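Local atomic coordinates of UDP-N-acetylmuramate--L-alanine ligase (Thermotoga maritima, PDB entry 1J6U), a protein that catalyses the ATP-dependent joining of L-alanine to UDP-N-acetylmuramate, a step in building the peptidoglycan of the bacterial cell wall. Residues A[129-133]-A[166-170]; A[181-187]-A[215-221]; A[317-322]-A[451-455]; A[420-424]-A[442-446]. All coordinates share one frame; numbering follows the deposited sequence.

Contact 1. Residues A[129-133]-A[166-170]; sequences TAMVA and VVYEL
Helix segment 129-133 runs antiparallel to strand 166-170, their axes 8.1 Å apart, so T129 faces E169 and A133 faces V167. No hydrogen bond crosses between them. V167 is the main bump on the strand. Its CG1 lies anti to the backbone N (chi1 -168°), which carries this methyl onto the helix. There it meets V132 CG1 at 3.6 Å and sits 4.3 Å from A133 CB. The same methyl also meets T129 CG2 at 3.9 Å, the two side chains sliding past each other in opposite directions. T129 CG2 reaches on to the carbonyl carbon of Y168. The T129 and E169 side chains cross at about a right angle, with T129 OG1 3.9 Å from E169 CB. OG1 is hydrogen-bonded to K125 O one turn earlier in the helix. The extended E169 chain passes the helix and turns its polar end elsewhere. OE1 accepts from G148 N and, weakly, from T126 OG1. T126 belongs to the predicted ATP-binding run 121-127, which follows strand 116-120 and enters helix 125-138. A helix that starts at such a P-loop-like run and packs on the central sheet is consistent with the ATP-binding middle domain of Mur ligases.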
# COMPACT_ATOMS: atom_id res chain seq x y z
N THR A 129 -1.59 -3.37 7.33
CA THR A 129 -1.12 -4.74 7.17
C THR A 129 0.36 -4.87 7.50
O THR A 129 0.80 -5.84 8.11
CB THR A 129 -1.28 -5.23 5.74
OG1 THR A 129 -2.63 -5.05 5.31
CG2 THR A 129 -0.90 -6.68 5.65
N ALA A 130 1.15 -3.88 7.08
CA ALA A 130 2.58 -3.93 7.31
C ALA A 130 2.84 -3.83 8.81
O ALA A 130 3.73 -4.51 9.38
CB ALA A 130 3.30 -2.81 6.50
N MSE A 131 2.04 -2.99 9.47
CA MSE A 131 2.15 -2.83 10.92
C MSE A 131 1.86 -4.17 11.63
O MSE A 131 2.65 -4.60 12.47
CB MSE A 131 1.20 -1.75 11.39
CG MSE A 131 1.68 -0.39 11.10
SE MSE A 131 0.39 0.91 11.62
CE MSE A 131 1.56 2.45 11.71
N VAL A 132 0.75 -4.83 11.26
CA VAL A 132 0.37 -6.11 11.83
C VAL A 132 1.50 -7.09 11.64
O VAL A 132 1.94 -7.73 12.60
CB VAL A 132 -0.92 -6.67 11.16
CG1 VAL A 132 -1.25 -8.09 11.69
CG2 VAL A 132 -2.07 -5.75 11.45
N ALA A 133 1.96 -7.22 10.40
CA ALA A 133 3.06 -8.11 10.10
C ALA A 133 4.30 -7.74 10.92
O ALA A 133 4.98 -8.62 11.46
CB ALA A 133 3.42 -8.03 8.59
N VAL A 166 -0.61 -16.24 9.27
CA VAL A 166 -0.43 -15.56 8.02
C VAL A 166 -1.17 -14.21 8.07
O VAL A 166 -2.32 -14.12 8.55
CB VAL A 166 -0.90 -16.43 6.83
CG1 VAL A 166 -2.30 -16.94 7.09
CG2 VAL A 166 -0.89 -15.60 5.53
N VAL A 167 -0.48 -13.17 7.63
CA VAL A 167 -0.99 -11.81 7.59
C VAL A 167 -1.15 -11.40 6.13
O VAL A 167 -0.21 -11.55 5.33
CB VAL A 167 0.02 -10.79 8.22
CG1 VAL A 167 -0.65 -9.46 8.44
CG2 VAL A 167 0.58 -11.32 9.50
N TYR A 168 -2.31 -10.85 5.77
CA TYR A 168 -2.51 -10.42 4.40
C TYR A 168 -3.50 -9.29 4.24
O TYR A 168 -4.28 -8.95 5.12
CB TYR A 168 -2.92 -11.59 3.54
CG TYR A 168 -4.20 -12.23 4.00
CD1 TYR A 168 -5.43 -11.83 3.47
CD2 TYR A 168 -4.18 -13.25 4.97
CE1 TYR A 168 -6.63 -12.42 3.90
CE2 TYR A 168 -5.37 -13.86 5.41
CZ TYR A 168 -6.58 -13.44 4.86
OH TYR A 168 -7.72 -14.08 5.24
N GLU A 169 -3.43 -8.71 3.06
CA GLU A 169 -4.23 -7.57 2.65
C GLU A 169 -5.39 -8.11 1.79
O GLU A 169 -5.19 -8.95 0.98
CB GLU A 169 -3.30 -6.68 1.81
CG GLU A 169 -3.73 -5.29 1.48
CD GLU A 169 -2.63 -4.50 0.74
OE1 GLU A 169 -1.53 -4.31 1.31
OE2 GLU A 169 -2.88 -4.09 -0.42
N LEU A 170 -6.61 -7.65 2.00
CA LEU A 170 -7.71 -8.09 1.16
C LEU A 170 -8.17 -6.85 0.41
O LEU A 170 -8.49 -5.83 1.02
CB LEU A 170 -8.89 -8.61 1.99
CG LEU A 170 -8.92 -10.10 2.25
CD1 LEU A 170 -10.22 -10.44 2.93
CD2 LEU A 170 -8.85 -10.83 0.94

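Contact 2. Residues A[181-187]-A[215-221]; sequences SPNYLII and NTDLVVT
S181 to I187 lies alongside N215 to T221, and strands 184-187 and 218-221 run parallel. Helix 202-214 connects them, making a beta-alpha-beta crossover. Four backbone bonds join the two segments, the first from L218 N to N183 O, and V220 N meets L185 O at 2.7 Å. T216 is the chief bump. Its chi1 (-64°) puts OG1 beside the backbone N and CG2 anti to it, which aims the methyl at a hollow made by the P182 and N183 carbonyls and L185 CB, the last 3.7 Å from CG2. T216 OG1 rests against CG and CD of P182 and bonds to I212 O of the crossover helix. On the face shared by Y184, L218, I186 and V220, I186 CG1 lies beside V220 CB at 3.9 Å. L218 CB fits at the edge of the Y184 ring, near its plane, while N183 CB covers one face. On the sheet's other face, I187 CD1 rests against V219 CG1 (4.0 Å) and T221 OG1, which bonds to T228 O. N183 and D217 lie side by side, amide and carboxylate planes 85° apart. N183 OD1 accepts from E116 N, and a water accepts from N183 ND2 (3.1 Å) and donates to D217 OD2.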
# COMPACT_ATOMS: atom_id res chain seq x y z
N SER A 181 -12.60 -15.79 5.19
CA SER A 181 -13.11 -15.82 6.54
C SER A 181 -11.92 -15.95 7.49
O SER A 181 -11.65 -17.03 8.06
CB SER A 181 -14.10 -16.98 6.70
OG SER A 181 -13.54 -18.12 6.13
N PRO A 182 -11.18 -14.85 7.66
CA PRO A 182 -10.00 -14.82 8.54
C PRO A 182 -10.46 -14.89 9.99
O PRO A 182 -11.65 -14.74 10.30
CB PRO A 182 -9.39 -13.46 8.22
CG PRO A 182 -10.68 -12.60 8.00
CD PRO A 182 -11.48 -13.51 7.11
N ASN A 183 -9.50 -15.11 10.88
CA ASN A 183 -9.76 -15.16 12.32
C ASN A 183 -10.07 -13.73 12.75
O ASN A 183 -11.06 -13.46 13.45
CB ASN A 183 -8.51 -15.60 13.09
CG ASN A 183 -8.14 -17.05 12.85
OD1 ASN A 183 -7.78 -17.45 11.73
ND2 ASN A 183 -8.21 -17.85 13.90
N TYR A 184 -9.17 -12.84 12.33
CA TYR A 184 -9.24 -11.42 12.66
C TYR A 184 -9.20 -10.61 11.39
O TYR A 184 -8.45 -10.90 10.47
CB TYR A 184 -8.04 -11.05 13.52
CG TYR A 184 -7.60 -12.15 14.43
CD1 TYR A 184 -6.34 -12.69 14.33
CD2 TYR A 184 -8.46 -12.67 15.38
CE1 TYR A 184 -5.93 -13.72 15.15
CE2 TYR A 184 -8.07 -13.70 16.20
CZ TYR A 184 -6.81 -14.22 16.09
OH TYR A 184 -6.46 -15.26 16.92
N LEU A 185 -10.01 -9.57 11.37
CA LEU A 185 -10.10 -8.69 10.25
C LEU A 185 -10.14 -7.23 10.70
O LEU A 185 -10.99 -6.84 11.55
CB LEU A 185 -11.37 -8.99 9.48
CG LEU A 185 -11.74 -7.90 8.48
CD1 LEU A 185 -10.83 -8.09 7.26
CD2 LEU A 185 -13.23 -7.97 8.11
N ILE A 186 -9.21 -6.42 10.19
CA ILE A 186 -9.27 -4.98 10.47
C ILE A 186 -9.87 -4.39 9.18
O ILE A 186 -9.46 -4.75 8.06
CB ILE A 186 -7.89 -4.32 10.65
CG1 ILE A 186 -7.25 -4.74 11.97
CG2 ILE A 186 -8.05 -2.82 10.61
CD1 ILE A 186 -5.81 -4.18 12.17
N ILE A 187 -10.87 -3.54 9.34
CA ILE A 187 -11.47 -2.88 8.19
C ILE A 187 -11.13 -1.43 8.48
O ILE A 187 -11.75 -0.83 9.36
CB ILE A 187 -13.00 -2.99 8.16
CG1 ILE A 187 -13.44 -4.46 8.09
CG2 ILE A 187 -13.55 -2.22 6.95
CD1 ILE A 187 -14.99 -4.63 8.11
N ASN A 215 -18.17 -14.15 9.01
CA ASN A 215 -17.26 -15.26 9.10
C ASN A 215 -15.89 -15.02 9.72
O ASN A 215 -14.96 -15.81 9.56
CB ASN A 215 -17.13 -15.84 7.72
CG ASN A 215 -18.44 -16.37 7.24
OD1 ASN A 215 -18.87 -17.44 7.68
ND2 ASN A 215 -19.11 -15.62 6.38
N THR A 216 -15.79 -13.94 10.47
CA THR A 216 -14.54 -13.61 11.13
C THR A 216 -14.75 -13.63 12.64
O THR A 216 -15.79 -13.15 13.12
CB THR A 216 -14.07 -12.20 10.68
OG1 THR A 216 -13.78 -12.23 9.28
CG2 THR A 216 -12.82 -11.78 11.43
N ASP A 217 -13.80 -14.19 13.38
CA ASP A 217 -13.92 -14.21 14.84
C ASP A 217 -13.90 -12.82 15.48
O ASP A 217 -14.71 -12.52 16.36
CB ASP A 217 -12.82 -15.06 15.42
CG ASP A 217 -12.83 -16.44 14.86
OD1 ASP A 217 -13.93 -16.85 14.41
OD2 ASP A 217 -11.77 -17.11 14.85
N LEU A 218 -12.98 -11.97 15.05
CA LEU A 218 -12.90 -10.64 15.61
C LEU A 218 -12.73 -9.60 14.48
O LEU A 218 -11.83 -9.69 13.66
CB LEU A 218 -11.74 -10.58 16.60
CG LEU A 218 -11.44 -9.27 17.33
CD1 LEU A 218 -12.55 -8.97 18.30
CD2 LEU A 218 -10.10 -9.41 18.05
N VAL A 219 -13.61 -8.62 14.47
CA VAL A 219 -13.56 -7.60 13.45
C VAL A 219 -13.19 -6.27 14.11
O VAL A 219 -13.83 -5.87 15.09
CB VAL A 219 -14.94 -7.46 12.72
CG1 VAL A 219 -14.91 -6.30 11.75
CG2 VAL A 219 -15.25 -8.74 11.94
N VAL A 220 -12.15 -5.61 13.60
CA VAL A 220 -11.80 -4.30 14.15
C VAL A 220 -12.31 -3.33 13.12
O VAL A 220 -12.15 -3.50 11.90
CB VAL A 220 -10.29 -4.10 14.39
CG1 VAL A 220 -10.03 -2.66 14.75
CG2 VAL A 220 -9.82 -4.99 15.58
N THR A 221 -12.92 -2.28 13.61
CA THR A 221 -13.53 -1.37 12.71
C THR A 221 -13.36 0.09 13.10
O THR A 221 -13.17 0.42 14.29
CB THR A 221 -14.99 -1.79 12.61
OG1 THR A 221 -15.33 -1.97 11.24
CG2 THR A 221 -15.90 -0.81 13.30
O HOH W 1 -9.78 -16.79 16.41

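Contact 3. Residues A[317-322]-A[451-455]; sequences FHDPET and VERYQ
The rings of F317 and Y454 meet obliquely, planes 52° apart and centroids 5.2 Å from each other. The closest ring atoms are F317 CE2 and Y454 CD2, at 3.5 Å. Two more side chains approach the F317 ring obliquely: V451 through CG1 and Q455 through CG. V451 CG2 reaches back to F317 CB at 3.6 Å. At the edge of the Y454 ring, in its plane, lies D319 OD1. Here Y454 OH donates to D319 OD1 at a very short 2.5 Å. The carboxylate stands nearly upright to the ring, 83° between the planes. F317 and Y454 both place CG anti to the backbone N, which sends the two rings into the space between strand and helix. The other D319 oxygen holds the turn that follows. OD2 accepts from E321 N at 3.0 Å, met from above the carboxylate plane, which makes an Asx turn. The T322 and Y454 side chains point toward each other from opposite directions, T322 CG2 meeting the hydroxyl. Strand 314-319 is an outermost strand of the C-terminal domain sheet. Helix 443-457 covers it and its neighbour 324-329, where V451 also touches V326 and Y454 touches I324.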
# COMPACT_ATOMS: atom_id res chain seq x y z
N PHE A 317 15.76 9.42 0.04
CA PHE A 317 17.10 9.93 0.21
C PHE A 317 17.16 11.14 1.14
O PHE A 317 16.29 12.02 1.12
CB PHE A 317 17.66 10.33 -1.16
CG PHE A 317 18.99 11.00 -1.08
CD1 PHE A 317 20.15 10.25 -0.91
CD2 PHE A 317 19.08 12.38 -1.11
CE1 PHE A 317 21.39 10.87 -0.77
CE2 PHE A 317 20.32 13.01 -0.97
CZ PHE A 317 21.47 12.27 -0.80
N HIS A 318 18.20 11.19 1.95
CA HIS A 318 18.34 12.32 2.83
C HIS A 318 19.78 12.76 2.89
O HIS A 318 20.65 11.94 3.13
CB HIS A 318 17.89 11.98 4.25
CG HIS A 318 18.16 13.08 5.23
ND1 HIS A 318 18.50 12.83 6.54
CD2 HIS A 318 18.15 14.42 5.08
CE1 HIS A 318 18.71 13.98 7.16
NE2 HIS A 318 18.50 14.96 6.29
N ASP A 319 20.04 14.05 2.65
CA ASP A 319 21.40 14.56 2.78
C ASP A 319 21.40 15.47 4.00
O ASP A 319 20.92 16.59 3.97
CB ASP A 319 21.86 15.34 1.56
CG ASP A 319 23.32 15.77 1.67
OD1 ASP A 319 23.87 16.24 0.65
OD2 ASP A 319 23.91 15.61 2.77
N PRO A 320 21.96 14.97 5.09
CA PRO A 320 22.06 15.66 6.38
C PRO A 320 22.99 16.86 6.37
O PRO A 320 22.82 17.79 7.16
CB PRO A 320 22.48 14.54 7.31
CG PRO A 320 23.41 13.76 6.45
CD PRO A 320 22.73 13.72 5.09
N GLU A 321 23.96 16.86 5.47
CA GLU A 321 24.86 18.00 5.36
C GLU A 321 24.09 19.14 4.72
O GLU A 321 24.22 20.32 5.05
CB GLU A 321 26.03 17.72 4.43
CG GLU A 321 27.04 16.70 4.92
CD GLU A 321 28.25 16.61 4.00
OE1 GLU A 321 28.39 17.50 3.12
OE2 GLU A 321 29.06 15.67 4.16
N THR A 322 23.21 18.77 3.83
CA THR A 322 22.54 19.79 3.08
C THR A 322 21.10 20.09 3.46
O THR A 322 20.50 21.10 3.03
CB THR A 322 22.70 19.32 1.66
OG1 THR A 322 23.13 20.41 0.85
CG2 THR A 322 21.46 18.65 1.19
N VAL A 451 17.58 11.19 -7.47
CA VAL A 451 18.49 10.91 -6.40
C VAL A 451 19.84 10.64 -7.02
O VAL A 451 20.86 11.20 -6.60
CB VAL A 451 18.00 9.72 -5.52
CG1 VAL A 451 19.11 9.25 -4.58
CG2 VAL A 451 16.80 10.15 -4.70
N GLU A 452 19.85 9.78 -8.04
CA GLU A 452 21.11 9.48 -8.70
C GLU A 452 21.81 10.77 -9.19
O GLU A 452 23.03 10.92 -9.05
CB GLU A 452 20.88 8.50 -9.86
CG GLU A 452 20.50 7.09 -9.37
CD GLU A 452 19.98 6.15 -10.47
OE1 GLU A 452 19.30 6.64 -11.41
OE2 GLU A 452 20.22 4.92 -10.36
N ARG A 453 21.04 11.70 -9.74
CA ARG A 453 21.59 12.96 -10.24
C ARG A 453 22.28 13.67 -9.10
O ARG A 453 23.45 14.06 -9.19
CB ARG A 453 20.46 13.84 -10.80
CG ARG A 453 20.82 15.31 -10.94
CD ARG A 453 19.61 16.19 -11.34
NE ARG A 453 19.98 17.61 -11.21
CZ ARG A 453 19.13 18.64 -11.17
NH1 ARG A 453 17.82 18.46 -11.28
NH2 ARG A 453 19.59 19.86 -10.97
N TYR A 454 21.54 13.82 -8.01
CA TYR A 454 22.04 14.46 -6.79
C TYR A 454 23.34 13.85 -6.35
O TYR A 454 24.32 14.55 -6.14
CB TYR A 454 21.06 14.29 -5.64
CG TYR A 454 21.47 15.08 -4.44
CD1 TYR A 454 21.09 16.42 -4.31
CD2 TYR A 454 22.29 14.51 -3.47
CE1 TYR A 454 21.51 17.18 -3.25
CE2 TYR A 454 22.73 15.29 -2.39
CZ TYR A 454 22.34 16.62 -2.30
OH TYR A 454 22.81 17.43 -1.27
N GLN A 455 23.32 12.54 -6.17
CA GLN A 455 24.50 11.83 -5.72
C GLN A 455 25.65 12.04 -6.67
O GLN A 455 26.71 12.49 -6.26
CB GLN A 455 24.20 10.34 -5.54
CG GLN A 455 23.07 10.05 -4.55
CD GLN A 455 22.86 8.57 -4.26
OE1 GLN A 455 23.51 8.02 -3.39
NE2 GLN A 455 21.94 7.92 -4.98

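Contact 4. Residues A[420-424]-A[442-446]; sequences LPELE and DIIYS
E424 lies against S446 and sends its carboxylate on to R449, outside the two segments, whose NE forms a salt bridge with OE2. The first torsion puts E424 CG beside the backbone N and close to S446 O. The bend at chi2 (94°) then brings OE2 within 3.9 Å of S446 CB. The bond to R449 fixes the far end of the glutamate, and probably helps keep this buried acid ionised. S446 is the residue met on the other side. Its OG points at the L420 methyls, with L423 CD2 beside it, and is 3.5 Å from both L420 CD1 and L423 CD2. No hydrogen bond joins the two segments. Residues 423-424 belong to the weakly bonded short helix 423-426, while 443-446 lie near the beginning of helix 443-457, which follows strand 433-438 in the C-terminal domain. The two helical segments come together on one side of the domain's six-stranded sheet, and I443 and S446 both touch F437 of strand 433-438. L423 and I443 both rest on I356 of strand 352-357. They also touch each other, L423 CD2 to I443 CG1 at 4.1 Å. L420 crosses D442 obliquely, with its CG 4.0 Å from D442 CB.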
# COMPACT_ATOMS: atom_id res chain seq x y z
N LEU A 420 8.15 12.72 -19.10
CA LEU A 420 8.62 12.13 -17.85
C LEU A 420 10.13 12.16 -17.60
O LEU A 420 10.57 12.45 -16.49
CB LEU A 420 8.09 10.70 -17.74
CG LEU A 420 7.78 9.98 -16.40
CD1 LEU A 420 8.98 9.14 -15.95
CD2 LEU A 420 7.32 11.01 -15.32
N PRO A 421 10.96 11.89 -18.63
CA PRO A 421 12.43 11.90 -18.47
C PRO A 421 13.03 13.27 -18.18
O PRO A 421 14.18 13.40 -17.77
CB PRO A 421 12.93 11.35 -19.79
CG PRO A 421 11.71 10.64 -20.39
CD PRO A 421 10.57 11.52 -19.99
N GLU A 422 12.24 14.30 -18.40
CA GLU A 422 12.68 15.64 -18.15
C GLU A 422 12.56 16.03 -16.71
O GLU A 422 13.34 16.87 -16.23
CB GLU A 422 11.90 16.62 -19.03
CG GLU A 422 12.42 16.63 -20.44
CD GLU A 422 13.86 17.17 -20.53
OE1 GLU A 422 14.70 16.56 -21.25
OE2 GLU A 422 14.14 18.21 -19.88
N LEU A 423 11.58 15.44 -16.02
CA LEU A 423 11.28 15.68 -14.60
C LEU A 423 12.50 15.90 -13.67
O LEU A 423 12.70 16.99 -13.12
CB LEU A 423 10.41 14.53 -14.09
CG LEU A 423 9.09 14.89 -13.41
CD1 LEU A 423 8.37 15.92 -14.22
CD2 LEU A 423 8.23 13.65 -13.27
N GLU A 424 13.34 14.89 -13.50
CA GLU A 424 14.50 15.04 -12.63
C GLU A 424 15.42 16.15 -13.05
O GLU A 424 16.16 16.67 -12.22
CB GLU A 424 15.37 13.80 -12.62
CG GLU A 424 14.68 12.53 -12.92
CD GLU A 424 14.75 12.15 -14.37
OE1 GLU A 424 15.87 12.29 -14.96
OE2 GLU A 424 13.69 11.70 -14.90
N ASP A 442 4.59 6.01 -12.93
CA ASP A 442 5.96 6.16 -13.43
C ASP A 442 6.89 7.04 -12.59
O ASP A 442 8.11 6.84 -12.52
CB ASP A 442 5.89 6.87 -14.78
CG ASP A 442 5.94 5.95 -15.91
OD1 ASP A 442 6.55 4.87 -15.77
OD2 ASP A 442 5.38 6.33 -16.95
N ILE A 443 6.30 8.09 -12.04
CA ILE A 443 7.06 9.07 -11.29
C ILE A 443 8.10 8.49 -10.36
O ILE A 443 9.16 9.09 -10.16
CB ILE A 443 6.13 10.03 -10.59
CG1 ILE A 443 6.94 11.26 -10.21
CG2 ILE A 443 5.39 9.34 -9.46
CD1 ILE A 443 6.11 12.40 -9.87
N ILE A 444 7.83 7.30 -9.83
CA ILE A 444 8.75 6.64 -8.94
C ILE A 444 10.14 6.50 -9.57
O ILE A 444 11.15 6.50 -8.85
CB ILE A 444 8.21 5.22 -8.46
CG1 ILE A 444 9.16 4.67 -7.41
CG2 ILE A 444 8.05 4.23 -9.60
CD1 ILE A 444 9.00 5.41 -6.04
N TYR A 445 10.21 6.40 -10.90
CA TYR A 445 11.53 6.29 -11.55
C TYR A 445 12.27 7.65 -11.66
O TYR A 445 13.50 7.71 -11.62
CB TYR A 445 11.38 5.64 -12.93
CG TYR A 445 10.72 4.27 -12.87
CD1 TYR A 445 9.37 4.12 -13.20
CD2 TYR A 445 11.43 3.15 -12.41
CE1 TYR A 445 8.72 2.89 -13.06
CE2 TYR A 445 10.79 1.90 -12.26
CZ TYR A 445 9.43 1.77 -12.59
OH TYR A 445 8.77 0.55 -12.48
N SER A 446 11.53 8.75 -11.78
CA SER A 446 12.12 10.08 -11.87
C SER A 446 12.79 10.30 -10.54
O SER A 446 13.94 10.74 -10.47
CB SER A 446 11.04 11.14 -12.06
OG SER A 446 10.20 10.78 -13.13

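Overall arrangement
Contacts 1 and 2 share the central sheet of the middle domain, their centres 12 Å apart. They touch where Y168 OH meets P182 CB at 3.5 Å and V132 CG2 meets I186 CD1 at 4.1 Å. Both lie near the predicted ATP-binding run 121-127; in contact 2 the I187 side chain is about 5 Å from G121. Contacts 3 and 4 belong to the C-terminal domain, use helix 443-457 and have centres 17 Å apart. R453 NH1 probably bonds to E424 O at 2.6 Å. Both lie away from the predicted site. Contacts 1 and 4 are about 16 Å apart between nearest atoms.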